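Local coordinates for sulfur oxidation protein SOXB (Thermus thermophilus, PDB 2WDD) that hydrolyses sulfur-sulfur bonds in the sulfur oxidation pathway, acting as a thiosulfohydrolase on cysteine S-thiosulfonate, and carries two manganese ions, at residues A[24-29]-A[316-321]; A[433-438]-A[504-509]; A[68-73]-A[84-89]; A[416-421]-A[529-534]. All coordinates share one frame; numbering follows the deposited sequence.

How the interactions relate
From the N terminus, interaction 1 opens first, at the residues leading into strand 29-34, and closes only at strand 311-320, so 286 residues lie between its segments. Interaction 3 falls within that span, joining helices 67-74 and 81-86, with 10 residues, four of them helical, between its two segments. Interaction 4 opens later, at the start of helix 418-425, and closes at helix 526-537; its 107-residue span encloses interaction 2, the pairing of strands 431-438 and 501-507. No two spans cross. Interactions 1 and 2 lie on opposite sides of the chain's centre, with centres 52 Å apart, whereas interactions 2 and 4 come within about 6 Å at their nearest atoms without touching.

Interaction 1: A[24-29]-A[316-321]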
loop_
_atom_site.group_PDB
_atom_site.type_symbol
_atom_site.label_atom_id
_atom_site.label_comp_id
_atom_site.label_asym_id
_atom_site.label_seq_id
_atom_site.Cartn_x
_atom_site.Cartn_y
_atom_site.Cartn_z
ATOM N N PRO A 24 -19.409 -19.927 -9.898
ATOM C CA PRO A 24 -20.839 -20.198 -9.722
ATOM C C PRO A 24 -21.399 -19.282 -8.641
ATOM O O PRO A 24 -20.646 -18.689 -7.865
ATOM C CB PRO A 24 -20.863 -21.655 -9.245
ATOM C CG PRO A 24 -19.514 -21.904 -8.674
ATOM C CD PRO A 24 -18.568 -21.058 -9.470
ATOM N N PRO A 25 -22.732 -19.150 -8.574
ATOM C CA PRO A 25 -23.339 -18.281 -7.559
ATOM C C PRO A 25 -23.082 -18.807 -6.149
ATOM O O PRO A 25 -22.879 -20.003 -5.952
ATOM C CB PRO A 25 -24.842 -18.362 -7.874
ATOM C CG PRO A 25 -24.919 -18.832 -9.293
ATOM C CD PRO A 25 -23.735 -19.730 -9.484
ATOM N N TYR A 26 -23.093 -17.903 -5.174
ATOM C CA TYR A 26 -22.919 -18.268 -3.777
ATOM C C TYR A 26 -23.421 -17.152 -2.874
ATOM O O TYR A 26 -22.989 -16.008 -2.997
ATOM C CB TYR A 26 -21.450 -18.555 -3.443
ATOM C CG TYR A 26 -21.240 -19.031 -2.014
ATOM C CD1 TYR A 26 -21.130 -20.386 -1.719
ATOM C CD2 TYR A 26 -21.195 -18.129 -0.955
ATOM C CE1 TYR A 26 -20.968 -20.828 -0.414
ATOM C CE2 TYR A 26 -21.027 -18.562 0.355
ATOM C CZ TYR A 26 -20.907 -19.909 0.618
ATOM O OH TYR A 26 -20.723 -20.347 1.911
ATOM N N GLY A 27 -24.328 -17.492 -1.968
ATOM C CA GLY A 27 -24.828 -16.563 -0.975
ATOM C C GLY A 27 -25.848 -15.515 -1.372
ATOM O O GLY A 27 -26.450 -15.561 -2.453
ATOM N N ASP A 28 -26.033 -14.567 -0.458
ATOM C CA ASP A 28 -27.013 -13.500 -0.583
ATOM C C ASP A 28 -26.435 -12.181 -1.070
ATOM O O ASP A 28 -27.158 -11.351 -1.624
ATOM C CB ASP A 28 -27.657 -13.261 0.779
ATOM C CG ASP A 28 -28.157 -14.544 1.419
ATOM O OD1 ASP A 28 -29.106 -15.136 0.868
ATOM O OD2 ASP A 28 -27.608 -14.963 2.463
ATOM N N ALA A 29 -25.151 -11.963 -0.811
ATOM C CA ALA A 29 -24.524 -10.701 -1.183
ATOM C C ALA A 29 -23.105 -10.941 -1.647
ATOM O O ALA A 29 -22.431 -11.861 -1.183
ATOM C CB ALA A 29 -24.523 -9.746 0.006
ATOM N N ASP A 316 -18.273 -13.531 -1.281
ATOM C CA ASP A 316 -19.696 -13.874 -1.316
ATOM C C ASP A 316 -20.125 -14.282 0.072
ATOM O O ASP A 316 -19.453 -15.069 0.722
ATOM C CB ASP A 316 -19.950 -15.008 -2.304
ATOM C CG ASP A 316 -19.419 -14.698 -3.683
ATOM O OD1 ASP A 316 -19.876 -13.698 -4.265
ATOM O OD2 ASP A 316 -18.540 -15.439 -4.180
ATOM N N LEU A 317 -21.205 -13.677 0.556
ATOM C CA LEU A 317 -21.669 -13.915 1.908
ATOM C C LEU A 317 -23.014 -14.615 2.023
ATOM O O LEU A 317 -24.011 -14.171 1.438
ATOM C CB LEU A 317 -21.791 -12.590 2.667
ATOM C CG LEU A 317 -20.582 -11.653 2.620
ATOM C CD1 LEU A 317 -20.901 -10.319 3.297
ATOM C CD2 LEU A 317 -19.383 -12.336 3.262
ATOM N N LYS A 318 -23.060 -15.654 2.853
ATOM C CA LYS A 318 -24.327 -16.277 3.207
ATOM C C LYS A 318 -24.625 -15.656 4.566
ATOM O O LYS A 318 -23.891 -15.870 5.531
ATOM C CB LYS A 318 -24.167 -17.784 3.395
ATOM C CG LYS A 318 -24.406 -18.580 2.155
ATOM C CD LYS A 318 -24.352 -20.058 2.486
ATOM C CE LYS A 318 -24.675 -20.907 1.280
ATOM N NZ LYS A 318 -24.521 -22.351 1.619
ATOM N N LEU A 319 -25.683 -14.865 4.648
ATOM C CA LEU A 319 -25.994 -14.192 5.891
ATOM C C LEU A 319 -27.025 -14.954 6.707
ATOM O O LEU A 319 -27.739 -15.814 6.176
ATOM C CB LEU A 319 -26.538 -12.783 5.604
ATOM C CG LEU A 319 -25.677 -11.903 4.684
ATOM C CD1 LEU A 319 -26.378 -10.579 4.386
ATOM C CD2 LEU A 319 -24.318 -11.664 5.308
ATOM N N TRP A 320 -27.093 -14.616 7.988
ATOM C CA TRP A 320 -28.134 -15.102 8.883
ATOM C C TRP A 320 -28.556 -13.953 9.786
ATOM O O TRP A 320 -27.936 -12.879 9.774
ATOM C CB TRP A 320 -27.726 -16.360 9.658
ATOM C CG TRP A 320 -26.761 -16.157 10.791
ATOM C CD1 TRP A 320 -25.405 -15.964 10.694
ATOM C CD2 TRP A 320 -27.055 -16.213 12.195
ATOM N NE1 TRP A 320 -24.851 -15.877 11.950
ATOM C CE2 TRP A 320 -25.837 -16.037 12.889
ATOM C CE3 TRP A 320 -28.226 -16.428 12.936
ATOM C CZ2 TRP A 320 -25.759 -16.042 14.287
ATOM C CZ3 TRP A 320 -28.149 -16.410 14.328
ATOM C CH2 TRP A 320 -26.923 -16.243 14.987
ATOM N N LYS A 321 -29.633 -14.148 10.535
ATOM C CA LYS A 321 -30.158 -13.089 11.385
ATOM C C LYS A 321 -29.115 -12.397 12.256
ATOM O O LYS A 321 -29.214 -11.193 12.502
ATOM C CB LYS A 321 -31.322 -13.602 12.239
ATOM C CG LYS A 321 -31.163 -13.315 13.727
ATOM C CD LYS A 321 -32.408 -13.713 14.513
ATOM C CE LYS A 321 -33.658 -13.022 13.977
ATOM N NZ LYS A 321 -34.901 -13.485 14.668
HETATM O O HOH W 1 -21.915 -23.024 2.352
HETATM O O HOH W 2 -28.262 -17.147 3.775
#
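D28 and A29 both turn their backbone N-H to L317, which defines a classic beta bulge where the chain enters strand 29-34. D28 N lies 2.8 Å from L317 O, while the bond from A29 N to the same oxygen is weak at 3.4 Å. In return L317 N donates to A29 O (2.8 Å, N-H...O 173°), completing the antiparallel pair. One side chain joins the backbone pattern: D28 OD2 accepts from L319 N at 2.9 Å, met almost along the carboxylate C-O axis. A water donates to this OD2 and also to L319 O, so two donors grip one oxygen. The apolar part belongs to Y26. K318 CE lies over one ring face, and Y26 CD2 is 3.6 Å from D316 CB, whose carboxylate is engaged by T30, R314 and R328. A second water bridges Y26 OH (3.0 Å) and K318 NZ (2.8 Å). An alanine at Y26 would probably leave the aliphatic chain of K318 without the ring it packs on and the water at K318 NZ without its hydroxyl partner. Backbone bonds thus fix the bulge and the D28 carboxylate extends it to L319 N, while K318 is linked to Y26 through ring contact and one water.

Interaction 2: A[433-438]-A[504-509]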
loop_
_atom_site.group_PDB
_atom_site.type_symbol
_atom_site.label_atom_id
_atom_site.label_comp_id
_atom_site.label_asym_id
_atom_site.label_seq_id
_atom_site.Cartn_x
_atom_site.Cartn_y
_atom_site.Cartn_z
ATOM N N TYR A 433 15.724 16.506 0.765
ATOM C CA TYR A 433 16.401 17.397 1.703
ATOM C C TYR A 433 17.815 16.889 1.954
ATOM O O TYR A 433 18.015 15.685 2.089
ATOM C CB TYR A 433 15.656 17.413 3.036
ATOM C CG TYR A 433 14.290 18.038 2.954
ATOM C CD1 TYR A 433 14.135 19.410 3.017
ATOM C CD2 TYR A 433 13.160 17.259 2.744
ATOM C CE1 TYR A 433 12.883 19.996 2.923
ATOM C CE2 TYR A 433 11.905 17.829 2.667
ATOM C CZ TYR A 433 11.771 19.201 2.755
ATOM O OH TYR A 433 10.521 19.781 2.649
ATOM N N LEU A 434 18.780 17.810 2.048
ATOM C CA LEU A 434 20.175 17.479 2.368
ATOM C C LEU A 434 20.476 18.143 3.711
ATOM O O LEU A 434 20.226 19.337 3.890
ATOM C CB LEU A 434 21.133 18.020 1.289
ATOM C CG LEU A 434 21.555 17.035 0.190
ATOM C CD1 LEU A 434 20.374 16.342 -0.453
ATOM C CD2 LEU A 434 22.426 17.696 -0.880
ATOM N N PHE A 435 20.967 17.365 4.664
ATOM C CA PHE A 435 21.188 17.890 6.004
ATOM C C PHE A 435 22.161 17.009 6.762
ATOM O O PHE A 435 22.277 15.814 6.481
ATOM C CB PHE A 435 19.851 17.948 6.757
ATOM C CG PHE A 435 19.095 16.645 6.731
ATOM C CD1 PHE A 435 19.288 15.687 7.716
ATOM C CD2 PHE A 435 18.284 16.334 5.652
ATOM C CE1 PHE A 435 18.629 14.451 7.650
ATOM C CE2 PHE A 435 17.634 15.109 5.572
ATOM C CZ PHE A 435 17.805 14.170 6.571
ATOM N N TYR A 436 22.825 17.586 7.760
ATOM C CA TYR A 436 23.766 16.826 8.565
ATOM C C TYR A 436 23.083 16.146 9.737
ATOM O O TYR A 436 22.203 16.723 10.388
ATOM C CB TYR A 436 24.914 17.709 9.091
ATOM C CG TYR A 436 25.791 18.260 7.995
ATOM C CD1 TYR A 436 26.811 17.491 7.452
ATOM C CD2 TYR A 436 25.513 19.493 7.420
ATOM C CE1 TYR A 436 27.596 17.974 6.413
ATOM C CE2 TYR A 436 26.299 19.993 6.384
ATOM C CZ TYR A 436 27.325 19.220 5.881
ATOM O OH TYR A 436 28.093 19.706 4.846
ATOM N N LEU A 437 23.537 14.937 10.025
ATOM C CA LEU A 437 23.078 14.184 11.182
ATOM C C LEU A 437 24.322 13.715 11.913
ATOM O O LEU A 437 25.282 13.293 11.282
ATOM C CB LEU A 437 22.317 12.927 10.747
ATOM C CG LEU A 437 20.894 13.079 10.220
ATOM C CD1 LEU A 437 20.336 11.704 9.833
ATOM C CD2 LEU A 437 19.974 13.761 11.230
ATOM N N ARG A 438 24.293 13.731 13.239
ATOM C CA ARG A 438 25.400 13.166 13.989
ATOM C C ARG A 438 25.250 11.650 13.893
ATOM O O ARG A 438 24.128 11.143 13.737
ATOM C CB ARG A 438 25.317 13.596 15.454
ATOM C CG ARG A 438 25.548 15.087 15.637
ATOM C CD ARG A 438 25.238 15.514 17.059
ATOM N NE ARG A 438 23.808 15.671 17.282
ATOM C CZ ARG A 438 23.057 14.812 17.963
ATOM N NH1 ARG A 438 23.602 13.721 18.485
ATOM N NH2 ARG A 438 21.763 15.042 18.110
ATOM N N ALA A 504 23.532 13.793 5.153
ATOM C CA ALA A 504 22.459 12.878 4.835
ATOM C C ALA A 504 21.528 13.482 3.806
ATOM O O ALA A 504 21.488 14.696 3.604
ATOM C CB ALA A 504 21.667 12.532 6.089
ATOM N N ALA A 505 20.757 12.618 3.163
ATOM C CA ALA A 505 19.729 13.072 2.238
ATOM C C ALA A 505 18.496 12.246 2.558
ATOM O O ALA A 505 18.614 11.103 2.972
ATOM C CB ALA A 505 20.155 12.860 0.785
ATOM N N ALA A 506 17.319 12.845 2.441
ATOM C CA ALA A 506 16.084 12.112 2.729
ATOM C C ALA A 506 14.943 12.744 1.973
ATOM O O ALA A 506 14.959 13.941 1.710
ATOM C CB ALA A 506 15.784 12.144 4.227
ATOM N N TYR A 507 13.929 11.946 1.656
ATOM C CA TYR A 507 12.728 12.468 1.025
ATOM C C TYR A 507 11.554 11.600 1.484
ATOM O O TYR A 507 11.750 10.462 1.932
ATOM C CB TYR A 507 12.839 12.450 -0.512
ATOM C CG TYR A 507 12.741 11.072 -1.123
ATOM C CD1 TYR A 507 11.529 10.611 -1.626
ATOM C CD2 TYR A 507 13.865 10.260 -1.268
ATOM C CE1 TYR A 507 11.416 9.372 -2.207
ATOM C CE2 TYR A 507 13.755 8.985 -1.832
ATOM C CZ TYR A 507 12.516 8.563 -2.311
ATOM O OH TYR A 507 12.350 7.330 -2.904
ATOM N N GLY A 508 10.351 12.157 1.409
ATOM C CA GLY A 508 9.127 11.437 1.755
ATOM C C GLY A 508 8.843 11.232 3.232
ATOM O O GLY A 508 8.014 10.376 3.587
ATOM N N GLY A 509 9.475 12.019 4.102
ATOM C CA GLY A 509 9.276 11.880 5.530
ATOM C C GLY A 509 9.597 13.142 6.306
ATOM O O GLY A 509 9.432 14.252 5.795
#
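F435 and A504 form a hydrogen-bonded antiparallel pair, with F435 N to A504 O at 2.9 Å and A504 N to F435 O at 2.7 Å. Y433 and A506 form the next such pair; between them L434 faces A505 as a non-hydrogen-bonded pair, with CA atoms 4.4 Å apart. The F435 side chain leaves CB on the sheet face shared with Y433, A504 and A506. Its chi1 of 52° puts CG between backbone N and carbonyl carbon. Further out, CD2 lies 4.1 Å from A504 O, which is above one ring face near the rim. CE1 meets A504 CB at 3.9 Å, while CE2 and CZ both reach A506 CB at 3.7 Å, the methyl lying in the ring plane at the edge. L437 CD2 occupies another in-plane edge position. On the other sheet face, L434 CD1 packs on A505 CB at 3.7 Å. The strand axes run at 137°, a strongly twisted antiparallel pairing. Both strands belong to the region matching the 5'-nucleotidase C-terminal family. Strand 501-507 also pairs with strand 398-401 through A505, whose methyl touches V389 of helix 380-392, while L434 and Y436 make backbone hydrogen bonds with K518 and E516, at and just after strand 516-517.

Interaction 3: A[68-73]-A[84-89]; sequences EAILRY and YLLSYV
I70 and L86 cross at a slant, and their methyls define the centre of the contact: I70 CD1 lies 3.6 Å from L86 CD1. Both chains leave CB beside the carbonyl carbon, and I70 CG1 lies 4.0 Å from L86 CG. L71 and L86 instead run alongside one another, pointing opposite ways, with L71 CD2 4.0 Å from L86 CD2. The two CD atoms of L86 thus divide between neighbours on one helix. S87 CB fits beside I70 CG2 and L71 CD2, at 3.9 Å from each. At the other end, the side chains of E68 and V89 meet at about a right angle, E68 CG being 4.0 Å from V89 CG2; the E68 carboxylate is salt-bridged to R556. S87 OG accepts from V89 N (3.1 Å, 168°), an ST turn, and also bonds to G67 O, at the start of helix 67-74. The contact packs helix 67-74 against the C-terminal end of helix 81-86 and the residues that follow it; I70 lies about 11 Å by side chain from the manganese ligand H288, and Y84 reaches helix 91-98.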
loop_
_atom_site.group_PDB
_atom_site.type_symbol
_atom_site.label_atom_id
_atom_site.label_comp_id
_atom_site.label_asym_id
_atom_site.label_seq_id
_atom_site.Cartn_x
_atom_site.Cartn_y
_atom_site.Cartn_z
ATOM N N GLU A 68 8.053 -18.966 -0.613
ATOM C CA GLU A 68 7.457 -20.294 -0.699
ATOM C C GLU A 68 6.430 -20.513 0.403
ATOM O O GLU A 68 5.422 -21.220 0.219
ATOM C CB GLU A 68 8.544 -21.368 -0.649
ATOM C CG GLU A 68 9.632 -21.178 -1.702
ATOM C CD GLU A 68 10.810 -20.298 -1.263
ATOM O OE1 GLU A 68 10.724 -19.594 -0.230
ATOM O OE2 GLU A 68 11.820 -20.263 -2.013
ATOM N N ALA A 69 6.709 -19.934 1.565
ATOM C CA ALA A 69 5.843 -20.099 2.728
ATOM C C ALA A 69 4.416 -19.628 2.483
ATOM O O ALA A 69 3.474 -20.264 2.929
ATOM C CB ALA A 69 6.441 -19.393 3.949
ATOM N N ILE A 70 4.249 -18.494 1.806
ATOM C CA ILE A 70 2.897 -18.011 1.554
ATOM C C ILE A 70 2.153 -18.940 0.601
ATOM O O ILE A 70 0.952 -19.152 0.743
ATOM C CB ILE A 70 2.875 -16.541 1.100
ATOM C CG1 ILE A 70 1.463 -15.967 1.269
ATOM C CG2 ILE A 70 3.383 -16.392 -0.313
ATOM C CD1 ILE A 70 1.393 -14.444 1.032
ATOM N N LEU A 71 2.864 -19.500 -0.370
ATOM C CA LEU A 71 2.230 -20.445 -1.287
ATOM C C LEU A 71 1.747 -21.672 -0.512
ATOM O O LEU A 71 0.612 -22.104 -0.675
ATOM C CB LEU A 71 3.176 -20.835 -2.429
ATOM C CG LEU A 71 3.687 -19.677 -3.299
ATOM C CD1 LEU A 71 4.629 -20.202 -4.353
ATOM C CD2 LEU A 71 2.535 -18.902 -3.937
ATOM N N ARG A 72 2.588 -22.192 0.376
ATOM C CA ARG A 72 2.216 -23.364 1.162
ATOM C C ARG A 72 1.059 -23.066 2.107
ATOM O O ARG A 72 0.136 -23.875 2.260
ATOM C CB ARG A 72 3.420 -23.864 1.957
ATOM C CG ARG A 72 4.512 -24.452 1.083
ATOM C CD ARG A 72 5.546 -25.173 1.936
ATOM N NE ARG A 72 6.334 -24.269 2.773
ATOM C CZ ARG A 72 7.522 -23.770 2.428
ATOM N NH1 ARG A 72 8.042 -24.064 1.245
ATOM N NH2 ARG A 72 8.195 -22.990 3.273
ATOM N N TYR A 73 1.119 -21.908 2.762
ATOM C CA TYR A 73 0.089 -21.537 3.728
ATOM C C TYR A 73 -1.310 -21.575 3.130
ATOM O O TYR A 73 -2.254 -22.052 3.756
ATOM C CB TYR A 73 0.383 -20.144 4.290
ATOM C CG TYR A 73 -0.546 -19.705 5.397
ATOM C CD1 TYR A 73 -0.179 -19.843 6.740
ATOM C CD2 TYR A 73 -1.763 -19.102 5.113
ATOM C CE1 TYR A 73 -1.018 -19.414 7.756
ATOM C CE2 TYR A 73 -2.599 -18.675 6.123
ATOM C CZ TYR A 73 -2.235 -18.850 7.436
ATOM O OH TYR A 73 -3.071 -18.399 8.446
ATOM N N TYR A 84 1.695 -16.081 -9.027
ATOM C CA TYR A 84 2.322 -14.890 -9.618
ATOM C C TYR A 84 1.963 -13.632 -8.811
ATOM O O TYR A 84 2.823 -12.793 -8.542
ATOM C CB TYR A 84 1.846 -14.751 -11.070
ATOM C CG TYR A 84 2.129 -13.426 -11.752
ATOM C CD1 TYR A 84 3.373 -12.804 -11.651
ATOM C CD2 TYR A 84 1.170 -12.835 -12.564
ATOM C CE1 TYR A 84 3.641 -11.605 -12.327
ATOM C CE2 TYR A 84 1.411 -11.637 -13.205
ATOM C CZ TYR A 84 2.649 -11.028 -13.107
ATOM O OH TYR A 84 2.891 -9.836 -13.783
ATOM N N LEU A 85 0.704 -13.505 -8.413
ATOM C CA LEU A 85 0.286 -12.346 -7.624
ATOM C C LEU A 85 0.815 -12.409 -6.188
ATOM O O LEU A 85 1.186 -11.402 -5.583
ATOM C CB LEU A 85 -1.245 -12.298 -7.541
ATOM C CG LEU A 85 -1.969 -11.472 -8.614
ATOM C CD1 LEU A 85 -1.671 -11.975 -10.013
ATOM C CD2 LEU A 85 -3.474 -11.469 -8.337
ATOM N N LEU A 86 0.777 -13.614 -5.632
ATOM C CA LEU A 86 0.990 -13.842 -4.217
ATOM C C LEU A 86 2.402 -13.799 -3.669
ATOM O O LEU A 86 2.602 -13.483 -2.491
ATOM C CB LEU A 86 0.350 -15.194 -3.866
ATOM C CG LEU A 86 0.071 -15.564 -2.411
ATOM C CD1 LEU A 86 -0.874 -14.546 -1.773
ATOM C CD2 LEU A 86 -0.578 -16.967 -2.366
ATOM N N SER A 87 3.383 -14.153 -4.489
ATOM C CA SER A 87 4.742 -14.296 -3.995
ATOM C C SER A 87 5.798 -13.785 -4.984
ATOM O O SER A 87 5.540 -13.697 -6.188
ATOM C CB SER A 87 4.958 -15.803 -3.778
ATOM O OG SER A 87 6.288 -16.142 -3.432
ATOM N N TYR A 88 7.005 -13.514 -4.486
ATOM C CA TYR A 88 8.118 -13.107 -5.352
ATOM C C TYR A 88 8.708 -14.329 -6.075
ATOM O O TYR A 88 9.489 -14.172 -7.007
ATOM C CB TYR A 88 9.247 -12.429 -4.541
ATOM C CG TYR A 88 10.008 -13.355 -3.603
ATOM C CD1 TYR A 88 11.160 -14.024 -4.009
ATOM C CD2 TYR A 88 9.573 -13.537 -2.305
ATOM C CE1 TYR A 88 11.829 -14.895 -3.127
ATOM C CE2 TYR A 88 10.232 -14.367 -1.434
ATOM C CZ TYR A 88 11.342 -15.043 -1.843
ATOM O OH TYR A 88 11.977 -15.852 -0.924
ATOM N N VAL A 89 8.392 -15.537 -5.611
ATOM C CA VAL A 89 8.957 -16.744 -6.229
ATOM C C VAL A 89 8.620 -16.783 -7.725
ATOM O O VAL A 89 7.476 -16.556 -8.104
ATOM C CB VAL A 89 8.499 -18.020 -5.480
ATOM C CG1 VAL A 89 8.914 -19.286 -6.236
ATOM C CG2 VAL A 89 9.086 -18.029 -4.067
#

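Interaction 4: A[416-421]-A[529-534]; sequences ITWDHL and VLAEYL
W418 presents CZ2 to A531 CB at 3.3 Å, a tight approach oblique to the indole plane. One indole face is covered near its rim by L421 CD1, 4.0 Å above the plane, and the rings of H359 and Y422 also meet the indole, at about 30° and 35° between planes. A bound tertiary-butyl alcohol, whose pocket includes Y422, lies about 6 Å from the W418 side chain. The H420 ring has I416 C in its plane at the edge. Its ND1 accepts from T417 N at 2.9 Å, while H420 N donates weakly to T417 OG1, the capping box that starts helix 418-425. Across the contact, L421 supplies both methyls: CD1 lies 3.9 Å from A531 N, and CD2 touches L534 CD1 at 4.0 Å as the two leucines pass side by side, oppositely directed. I416 meets L534 at about a right angle, CG2 to CD1 at 3.9 Å. An alanine at L421 would probably open a gap between the helices, leaving L534 CD1 without one of its two nearest neighbours and the indole face without its methyl. The contact packs the start of helix 418-425 and the preceding I416 on helix 526-537, whose L530 leans on A388 of helix 380-392, while I416 and L534 both touch V540 in strand 539-540.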
loop_
_atom_site.group_PDB
_atom_site.type_symbol
_atom_site.label_atom_id
_atom_site.label_comp_id
_atom_site.label_asym_id
_atom_site.label_seq_id
_atom_site.Cartn_x
_atom_site.Cartn_y
_atom_site.Cartn_z
ATOM N N ILE A 416 12.421 2.686 -17.962
ATOM C CA ILE A 416 11.872 3.455 -16.846
ATOM C C ILE A 416 11.317 4.747 -17.440
ATOM O O ILE A 416 12.014 5.440 -18.187
ATOM C CB ILE A 416 12.945 3.790 -15.797
ATOM C CG1 ILE A 416 13.621 2.523 -15.275
ATOM C CG2 ILE A 416 12.341 4.614 -14.651
ATOM C CD1 ILE A 416 14.903 2.786 -14.501
ATOM N N THR A 417 10.083 5.078 -17.083
ATOM C CA THR A 417 9.418 6.270 -17.605
ATOM C C THR A 417 9.043 7.220 -16.483
ATOM O O THR A 417 9.143 6.878 -15.298
ATOM C CB THR A 417 8.146 5.881 -18.368
ATOM O OG1 THR A 417 7.176 5.396 -17.426
ATOM C CG2 THR A 417 8.441 4.795 -19.400
ATOM N N TRP A 418 8.603 8.418 -16.853
ATOM C CA TRP A 418 8.163 9.376 -15.852
ATOM C C TRP A 418 6.991 8.784 -15.073
ATOM O O TRP A 418 6.877 8.988 -13.864
ATOM C CB TRP A 418 7.750 10.696 -16.501
ATOM C CG TRP A 418 8.835 11.717 -16.483
ATOM C CD1 TRP A 418 9.614 12.110 -17.534
ATOM C CD2 TRP A 418 9.252 12.488 -15.357
ATOM N NE1 TRP A 418 10.502 13.074 -17.124
ATOM C CE2 TRP A 418 10.296 13.333 -15.792
ATOM C CE3 TRP A 418 8.854 12.540 -14.019
ATOM C CZ2 TRP A 418 10.938 14.226 -14.936
ATOM C CZ3 TRP A 418 9.474 13.438 -13.176
ATOM C CH2 TRP A 418 10.509 14.271 -13.637
ATOM N N ASP A 419 6.121 8.053 -15.758
ATOM C CA ASP A 419 4.976 7.447 -15.072
ATOM C C ASP A 419 5.462 6.527 -13.953
ATOM O O ASP A 419 4.886 6.517 -12.868
ATOM C CB ASP A 419 4.030 6.732 -16.039
ATOM C CG ASP A 419 2.608 6.611 -15.483
ATOM O OD1 ASP A 419 2.077 7.620 -14.975
ATOM O OD2 ASP A 419 2.057 5.488 -15.472
ATOM N N HIS A 420 6.562 5.812 -14.190
ATOM C CA HIS A 420 7.139 4.966 -13.145
ATOM C C HIS A 420 7.698 5.835 -12.021
ATOM O O HIS A 420 7.542 5.518 -10.843
ATOM C CB HIS A 420 8.271 4.087 -13.684
ATOM C CG HIS A 420 7.836 3.072 -14.695
ATOM N ND1 HIS A 420 8.501 2.900 -15.890
ATOM C CD2 HIS A 420 6.865 2.126 -14.665
ATOM C CE1 HIS A 420 7.949 1.906 -16.562
ATOM N NE2 HIS A 420 6.945 1.427 -15.847
ATOM N N LEU A 421 8.402 6.910 -12.374
ATOM C CA LEU A 421 8.969 7.762 -11.335
ATOM C C LEU A 421 7.853 8.268 -10.418
ATOM O O LEU A 421 8.029 8.337 -9.202
ATOM C CB LEU A 421 9.731 8.946 -11.933
ATOM C CG LEU A 421 10.980 8.630 -12.755
ATOM C CD1 LEU A 421 11.731 9.938 -13.070
ATOM C CD2 LEU A 421 11.867 7.639 -12.024
ATOM N N VAL A 529 15.498 14.820 -9.565
ATOM C CA VAL A 529 16.855 14.326 -9.406
ATOM C C VAL A 529 16.984 12.998 -10.146
ATOM O O VAL A 529 17.951 12.759 -10.870
ATOM C CB VAL A 529 17.203 14.177 -7.899
ATOM C CG1 VAL A 529 18.581 13.568 -7.708
ATOM C CG2 VAL A 529 17.100 15.525 -7.183
ATOM N N LEU A 530 15.986 12.133 -9.972
ATOM C CA LEU A 530 16.012 10.842 -10.633
ATOM C C LEU A 530 16.024 10.955 -12.144
ATOM O O LEU A 530 16.788 10.259 -12.811
ATOM C CB LEU A 530 14.823 9.994 -10.197
ATOM C CG LEU A 530 14.897 9.599 -8.725
ATOM C CD1 LEU A 530 13.619 8.905 -8.326
ATOM C CD2 LEU A 530 16.111 8.696 -8.471
ATOM N N ALA A 531 15.175 11.824 -12.685
ATOM C CA ALA A 531 15.109 11.997 -14.129
ATOM C C ALA A 531 16.447 12.528 -14.657
ATOM O O ALA A 531 16.925 12.064 -15.679
ATOM C CB ALA A 531 13.953 12.903 -14.534
ATOM N N GLU A 532 17.061 13.460 -13.931
ATOM C CA GLU A 532 18.356 14.007 -14.331
ATOM C C GLU A 532 19.405 12.902 -14.428
ATOM O O GLU A 532 20.174 12.829 -15.392
ATOM C CB GLU A 532 18.816 15.057 -13.317
ATOM C CG GLU A 532 18.400 16.468 -13.665
ATOM C CD GLU A 532 18.859 17.481 -12.637
ATOM O OE1 GLU A 532 19.793 17.180 -11.867
ATOM O OE2 GLU A 532 18.275 18.577 -12.594
ATOM N N TYR A 533 19.445 12.043 -13.416
ATOM C CA TYR A 533 20.398 10.949 -13.378
ATOM C C TYR A 533 20.129 9.950 -14.502
ATOM O O TYR A 533 21.028 9.594 -15.260
ATOM C CB TYR A 533 20.299 10.230 -12.035
ATOM C CG TYR A 533 21.132 8.971 -11.943
ATOM C CD1 TYR A 533 22.517 9.031 -11.924
ATOM C CD2 TYR A 533 20.526 7.721 -11.893
ATOM C CE1 TYR A 533 23.285 7.870 -11.805
ATOM C CE2 TYR A 533 21.281 6.565 -11.780
ATOM C CZ TYR A 533 22.654 6.642 -11.752
ATOM O OH TYR A 533 23.396 5.483 -11.639
ATOM N N LEU A 534 18.889 9.476 -14.587
ATOM C CA LEU A 534 18.525 8.480 -15.589
ATOM C C LEU A 534 18.765 8.927 -17.030
ATOM O O LEU A 534 19.292 8.154 -17.835
ATOM C CB LEU A 534 17.070 8.032 -15.405
ATOM C CG LEU A 534 16.773 7.315 -14.082
ATOM C CD1 LEU A 534 15.269 7.057 -13.958
ATOM C CD2 LEU A 534 17.543 6.001 -13.992
#